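Paenibacillus xanthan lyase (Paenibacillus, PDB 6F2P) is a xanthan lyase of polysaccharide lyase family 8 that probably cleaves mannosyl-glucuronosyl linkages in xanthan side chains by beta-elimination. Local coordinates at residues 212-226 / 363-375. Residues are numbered along the deposited sequence; the frame is centred on the assembly and turned at random.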
# COMPACT_ATOMS: atom_id res chain seq x y z
N TYR A 212 -7.40 5.06 6.80
CA TYR A 212 -6.15 4.40 7.16
C TYR A 212 -5.12 5.46 7.58
O TYR A 212 -5.18 6.60 7.11
CB TYR A 212 -5.61 3.60 5.98
CG TYR A 212 -6.39 2.35 5.61
CD1 TYR A 212 -7.73 2.43 5.25
CD2 TYR A 212 -5.79 1.09 5.61
CE1 TYR A 212 -8.45 1.29 4.91
CE2 TYR A 212 -6.50 -0.05 5.27
CZ TYR A 212 -7.83 0.07 4.92
OH TYR A 212 -8.57 -1.05 4.59
N ASN A 213 -4.19 5.09 8.45
CA ASN A 213 -3.13 6.01 8.85
C ASN A 213 -2.30 6.55 7.68
O ASN A 213 -1.75 7.65 7.77
CB ASN A 213 -2.20 5.37 9.89
CG ASN A 213 -2.79 5.40 11.29
OD1 ASN A 213 -3.36 4.41 11.76
ND2 ASN A 213 -2.68 6.55 11.95
N ASP A 214 -2.20 5.78 6.60
CA ASP A 214 -1.42 6.20 5.44
C ASP A 214 -2.18 7.20 4.56
O ASP A 214 -1.65 7.69 3.58
CB ASP A 214 -0.88 5.00 4.62
CG ASP A 214 -1.99 4.20 3.91
OD1 ASP A 214 -3.13 4.71 3.77
OD2 ASP A 214 -1.71 3.05 3.49
N GLY A 215 -3.42 7.48 4.93
CA GLY A 215 -4.22 8.45 4.21
C GLY A 215 -5.30 7.83 3.34
O GLY A 215 -6.16 8.54 2.83
N SER A 216 -5.25 6.51 3.17
CA SER A 216 -6.24 5.80 2.37
C SER A 216 -7.62 5.86 3.01
O SER A 216 -7.74 5.91 4.24
CB SER A 216 -5.86 4.32 2.24
OG SER A 216 -4.62 4.14 1.59
N PHE A 217 -8.65 5.86 2.17
CA PHE A 217 -10.00 5.54 2.61
C PHE A 217 -10.55 4.42 1.74
O PHE A 217 -10.51 4.50 0.51
CB PHE A 217 -10.93 6.74 2.53
CG PHE A 217 -12.33 6.44 2.99
CD1 PHE A 217 -12.68 6.58 4.32
CD2 PHE A 217 -13.29 6.02 2.09
CE1 PHE A 217 -13.96 6.30 4.75
CE2 PHE A 217 -14.58 5.73 2.52
CZ PHE A 217 -14.91 5.87 3.85
N VAL A 218 -11.07 3.39 2.38
CA VAL A 218 -11.66 2.27 1.66
C VAL A 218 -13.11 2.10 2.08
O VAL A 218 -13.43 2.19 3.26
CB VAL A 218 -10.89 0.97 1.94
CG1 VAL A 218 -11.67 -0.25 1.46
CG2 VAL A 218 -9.52 1.03 1.31
N GLN A 219 -13.98 1.86 1.11
CA GLN A 219 -15.37 1.58 1.40
C GLN A 219 -15.82 0.49 0.44
O GLN A 219 -15.16 0.24 -0.58
CB GLN A 219 -16.22 2.85 1.26
CG GLN A 219 -17.66 2.70 1.73
CD GLN A 219 -17.78 2.17 3.16
OE1 GLN A 219 -18.21 1.04 3.37
NE2 GLN A 219 -17.44 3.00 4.15
N HIS A 220 -16.92 -0.18 0.77
CA HIS A 220 -17.35 -1.38 0.05
C HIS A 220 -16.25 -2.42 0.03
O HIS A 220 -16.08 -3.16 -0.94
CB HIS A 220 -17.85 -1.05 -1.36
CG HIS A 220 -19.13 -0.28 -1.36
ND1 HIS A 220 -19.86 -0.06 -2.51
CD2 HIS A 220 -19.81 0.32 -0.36
CE1 HIS A 220 -20.94 0.65 -2.21
NE2 HIS A 220 -20.93 0.89 -0.91
N THR A 221 -15.50 -2.43 1.13
CA THR A 221 -14.49 -3.43 1.44
C THR A 221 -13.19 -3.36 0.62
O THR A 221 -12.11 -3.58 1.17
CB THR A 221 -15.08 -4.86 1.41
OG1 THR A 221 -16.28 -4.89 2.19
CG2 THR A 221 -14.10 -5.85 2.02
N TYR A 222 -13.29 -3.04 -0.67
CA TYR A 222 -12.12 -3.15 -1.55
C TYR A 222 -11.88 -1.96 -2.49
O TYR A 222 -11.18 -2.11 -3.49
CB TYR A 222 -12.21 -4.41 -2.43
CG TYR A 222 -12.51 -5.69 -1.68
CD1 TYR A 222 -11.57 -6.25 -0.82
CD2 TYR A 222 -13.73 -6.34 -1.83
CE1 TYR A 222 -11.84 -7.43 -0.13
CE2 TYR A 222 -14.01 -7.51 -1.15
CZ TYR A 222 -13.07 -8.06 -0.30
OH TYR A 222 -13.35 -9.23 0.38
N TYR A 223 -12.45 -0.80 -2.20
CA TYR A 223 -12.36 0.30 -3.16
C TYR A 223 -11.83 1.60 -2.57
O TYR A 223 -12.18 1.98 -1.46
CB TYR A 223 -13.71 0.53 -3.87
CG TYR A 223 -14.25 -0.75 -4.44
CD1 TYR A 223 -15.05 -1.58 -3.67
CD2 TYR A 223 -13.93 -1.16 -5.73
CE1 TYR A 223 -15.52 -2.77 -4.16
CE2 TYR A 223 -14.41 -2.36 -6.24
CZ TYR A 223 -15.20 -3.16 -5.44
OH TYR A 223 -15.69 -4.35 -5.90
N ALA A 224 -10.95 2.24 -3.32
CA ALA A 224 -10.42 3.55 -2.97
C ALA A 224 -11.58 4.54 -3.02
O ALA A 224 -12.20 4.70 -4.06
CB ALA A 224 -9.35 3.95 -3.95
N TYR A 225 -11.88 5.19 -1.90
CA TYR A 225 -13.11 5.97 -1.84
C TYR A 225 -13.07 7.29 -1.06
O TYR A 225 -14.11 7.73 -0.57
CB TYR A 225 -14.28 5.11 -1.32
CG TYR A 225 -15.29 4.78 -2.39
CD1 TYR A 225 -15.93 5.80 -3.11
CD2 TYR A 225 -15.61 3.47 -2.70
CE1 TYR A 225 -16.85 5.51 -4.09
CE2 TYR A 225 -16.53 3.17 -3.68
CZ TYR A 225 -17.15 4.19 -4.37
OH TYR A 225 -18.05 3.88 -5.35
N ASN A 226 -11.90 7.91 -0.96
CA ASN A 226 -11.80 9.20 -0.28
C ASN A 226 -12.79 10.21 -0.85
O ASN A 226 -13.44 10.94 -0.11
CB ASN A 226 -10.39 9.78 -0.39
CG ASN A 226 -9.33 8.87 0.20
OD1 ASN A 226 -9.31 7.66 -0.06
ND2 ASN A 226 -8.44 9.45 1.00
N LYS A 363 4.91 17.33 -2.62
CA LYS A 363 5.17 16.12 -1.84
C LYS A 363 4.80 14.88 -2.63
O LYS A 363 3.98 14.93 -3.53
CB LYS A 363 4.41 16.11 -0.50
CG LYS A 363 2.89 15.98 -0.64
CD LYS A 363 2.22 15.63 0.69
CE LYS A 363 2.28 16.78 1.69
NZ LYS A 363 1.75 16.37 3.01
N TYR A 364 5.43 13.76 -2.28
CA TYR A 364 5.03 12.46 -2.79
C TYR A 364 4.35 11.70 -1.66
O TYR A 364 4.72 11.86 -0.49
CB TYR A 364 6.24 11.67 -3.30
CG TYR A 364 5.87 10.29 -3.80
CD1 TYR A 364 5.40 10.11 -5.10
CD2 TYR A 364 5.97 9.17 -2.98
CE1 TYR A 364 5.05 8.86 -5.57
CE2 TYR A 364 5.61 7.92 -3.44
CZ TYR A 364 5.15 7.77 -4.74
OH TYR A 364 4.81 6.53 -5.21
N LYS A 365 3.36 10.87 -1.99
CA LYS A 365 2.65 10.11 -0.96
C LYS A 365 2.11 8.78 -1.47
O LYS A 365 1.33 8.75 -2.42
CB LYS A 365 1.54 10.96 -0.34
CG LYS A 365 0.95 10.39 0.95
CD LYS A 365 0.11 11.42 1.69
CE LYS A 365 -0.50 10.84 2.96
NZ LYS A 365 0.54 10.38 3.92
N GLN A 366 2.54 7.69 -0.84
CA GLN A 366 2.06 6.36 -1.21
C GLN A 366 0.88 5.93 -0.36
O GLN A 366 0.99 5.84 0.87
CB GLN A 366 3.17 5.32 -1.07
CG GLN A 366 2.90 4.00 -1.79
CD GLN A 366 3.45 4.00 -3.21
OE1 GLN A 366 4.48 4.61 -3.48
NE2 GLN A 366 2.76 3.32 -4.12
N PHE A 367 -0.25 5.65 -1.01
CA PHE A 367 -1.45 5.20 -0.32
C PHE A 367 -1.58 3.69 -0.44
O PHE A 367 -2.40 3.17 -1.22
CB PHE A 367 -2.67 5.92 -0.87
CG PHE A 367 -2.58 7.42 -0.75
CD1 PHE A 367 -3.00 8.06 0.39
CD2 PHE A 367 -2.03 8.17 -1.77
CE1 PHE A 367 -2.90 9.43 0.51
CE2 PHE A 367 -1.93 9.54 -1.66
CZ PHE A 367 -2.36 10.18 -0.51
N SER A 368 -0.78 2.98 0.35
CA SER A 368 -0.69 1.53 0.27
C SER A 368 -1.98 0.81 0.65
O SER A 368 -2.20 -0.33 0.25
CB SER A 368 0.45 1.05 1.17
OG SER A 368 1.69 1.48 0.66
N GLY A 369 -2.82 1.47 1.45
CA GLY A 369 -4.07 0.88 1.89
C GLY A 369 -5.14 0.82 0.81
O GLY A 369 -6.14 0.11 0.96
N MET A 370 -4.95 1.55 -0.28
CA MET A 370 -5.93 1.55 -1.36
C MET A 370 -5.29 1.52 -2.75
O MET A 370 -5.91 1.95 -3.73
CB MET A 370 -6.85 2.75 -1.23
CG MET A 370 -6.15 4.07 -1.44
SD MET A 370 -7.27 5.43 -1.11
CE MET A 370 -6.21 6.82 -1.45
N ASP A 371 -4.06 1.02 -2.84
CA ASP A 371 -3.35 0.93 -4.11
C ASP A 371 -3.37 2.22 -4.93
O ASP A 371 -3.75 2.21 -6.10
CB ASP A 371 -3.88 -0.24 -4.95
CG ASP A 371 -3.61 -1.60 -4.30
OD1 ASP A 371 -2.79 -1.67 -3.35
OD2 ASP A 371 -4.22 -2.60 -4.75
N ARG A 372 -2.99 3.33 -4.30
CA ARG A 372 -2.95 4.62 -4.99
C ARG A 372 -1.65 5.35 -4.66
O ARG A 372 -1.00 5.06 -3.66
CB ARG A 372 -4.13 5.50 -4.58
CG ARG A 372 -5.49 4.96 -4.97
CD ARG A 372 -5.69 5.01 -6.48
NE ARG A 372 -7.09 4.78 -6.86
CZ ARG A 372 -7.59 3.60 -7.21
NH1 ARG A 372 -6.81 2.52 -7.23
NH2 ARG A 372 -8.87 3.50 -7.54
N ALA A 373 -1.28 6.30 -5.51
CA ALA A 373 -0.09 7.10 -5.29
C ALA A 373 -0.29 8.50 -5.87
O ALA A 373 -1.00 8.68 -6.87
CB ALA A 373 1.13 6.44 -5.91
N VAL A 374 0.33 9.49 -5.23
CA VAL A 374 0.26 10.86 -5.71
C VAL A 374 1.64 11.51 -5.71
O VAL A 374 2.36 11.46 -4.71
CB VAL A 374 -0.71 11.72 -4.89
CG1 VAL A 374 -0.68 13.16 -5.36
CG2 VAL A 374 -2.11 11.18 -4.99
N GLN A 375 1.99 12.11 -6.84
CA GLN A 375 3.20 12.90 -6.95
C GLN A 375 2.83 14.36 -7.20
O GLN A 375 2.20 14.69 -8.20
CB GLN A 375 4.11 12.38 -8.06
CG GLN A 375 5.30 13.27 -8.36
CD GLN A 375 6.30 13.33 -7.21
OE1 GLN A 375 6.00 13.86 -6.13
NE2 GLN A 375 7.49 12.79 -7.44
O HOH W 1 -7.51 -2.08 2.23
O HOH W 2 -0.43 9.72 6.40
O HOH W 3 1.22 7.71 2.83
O HOH W 4 -11.77 4.90 -6.67
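Asp-214 OD1 is gripped twice from within its own loop, by Ser-216 N (2.8 Å), which closes an Asx turn, and by the Ser-216 hydroxyl, while OD2 reaches across to Gly-369. Gly-369 N meets Asp-214 OD2 at 2.8 Å on the syn side, 18° out of the carboxylate plane. CG sits between the backbone N and the carbonyl carbon (chi1 67°), which turns the carboxylate toward Gly-369 while OD1 stays with its own turn. Replacing Asp-214 with an alanine would probably deprive Gly-369 N of its carboxylate acceptor and leave the Ser-216 hydroxyl and N-H without the oxygen that fixes them. Glycine suits position 369, since a CB would run into the Tyr-212 ring and Ser-216 OG; a water joins Gly-369 O to Tyr-212 OH, which also bonds Gly-208.

Residues 367-370 form the type I turn of a beta hairpin with a G1 bulge, in which Asp-371 and Arg-372 both face Phe-367. This hairpin tip meets the small antiparallel sheet of the alpha-helical domain, joining it to the super-sandwich domain.

Met-370, extended beyond CG, carries its sulfur to Ala-224 and Asn-226: SD lies 3.8 Å from Ala-224 CB and takes a weak bond from Phe-217 N, whose stronger acceptor is Asn-226 OD1 (2.9 Å). The Asn-226 and Met-370 side chains cross at about a right angle, and Asn-226 ND2 donates to Gly-215 O. Ala-224 is small enough to let the Arg-372 guanidinium lay one face over its methyl, while NE bonds Met-279 O. At the other end, a water links Lys-365 NZ with Asp-214 O and Gln-366 O.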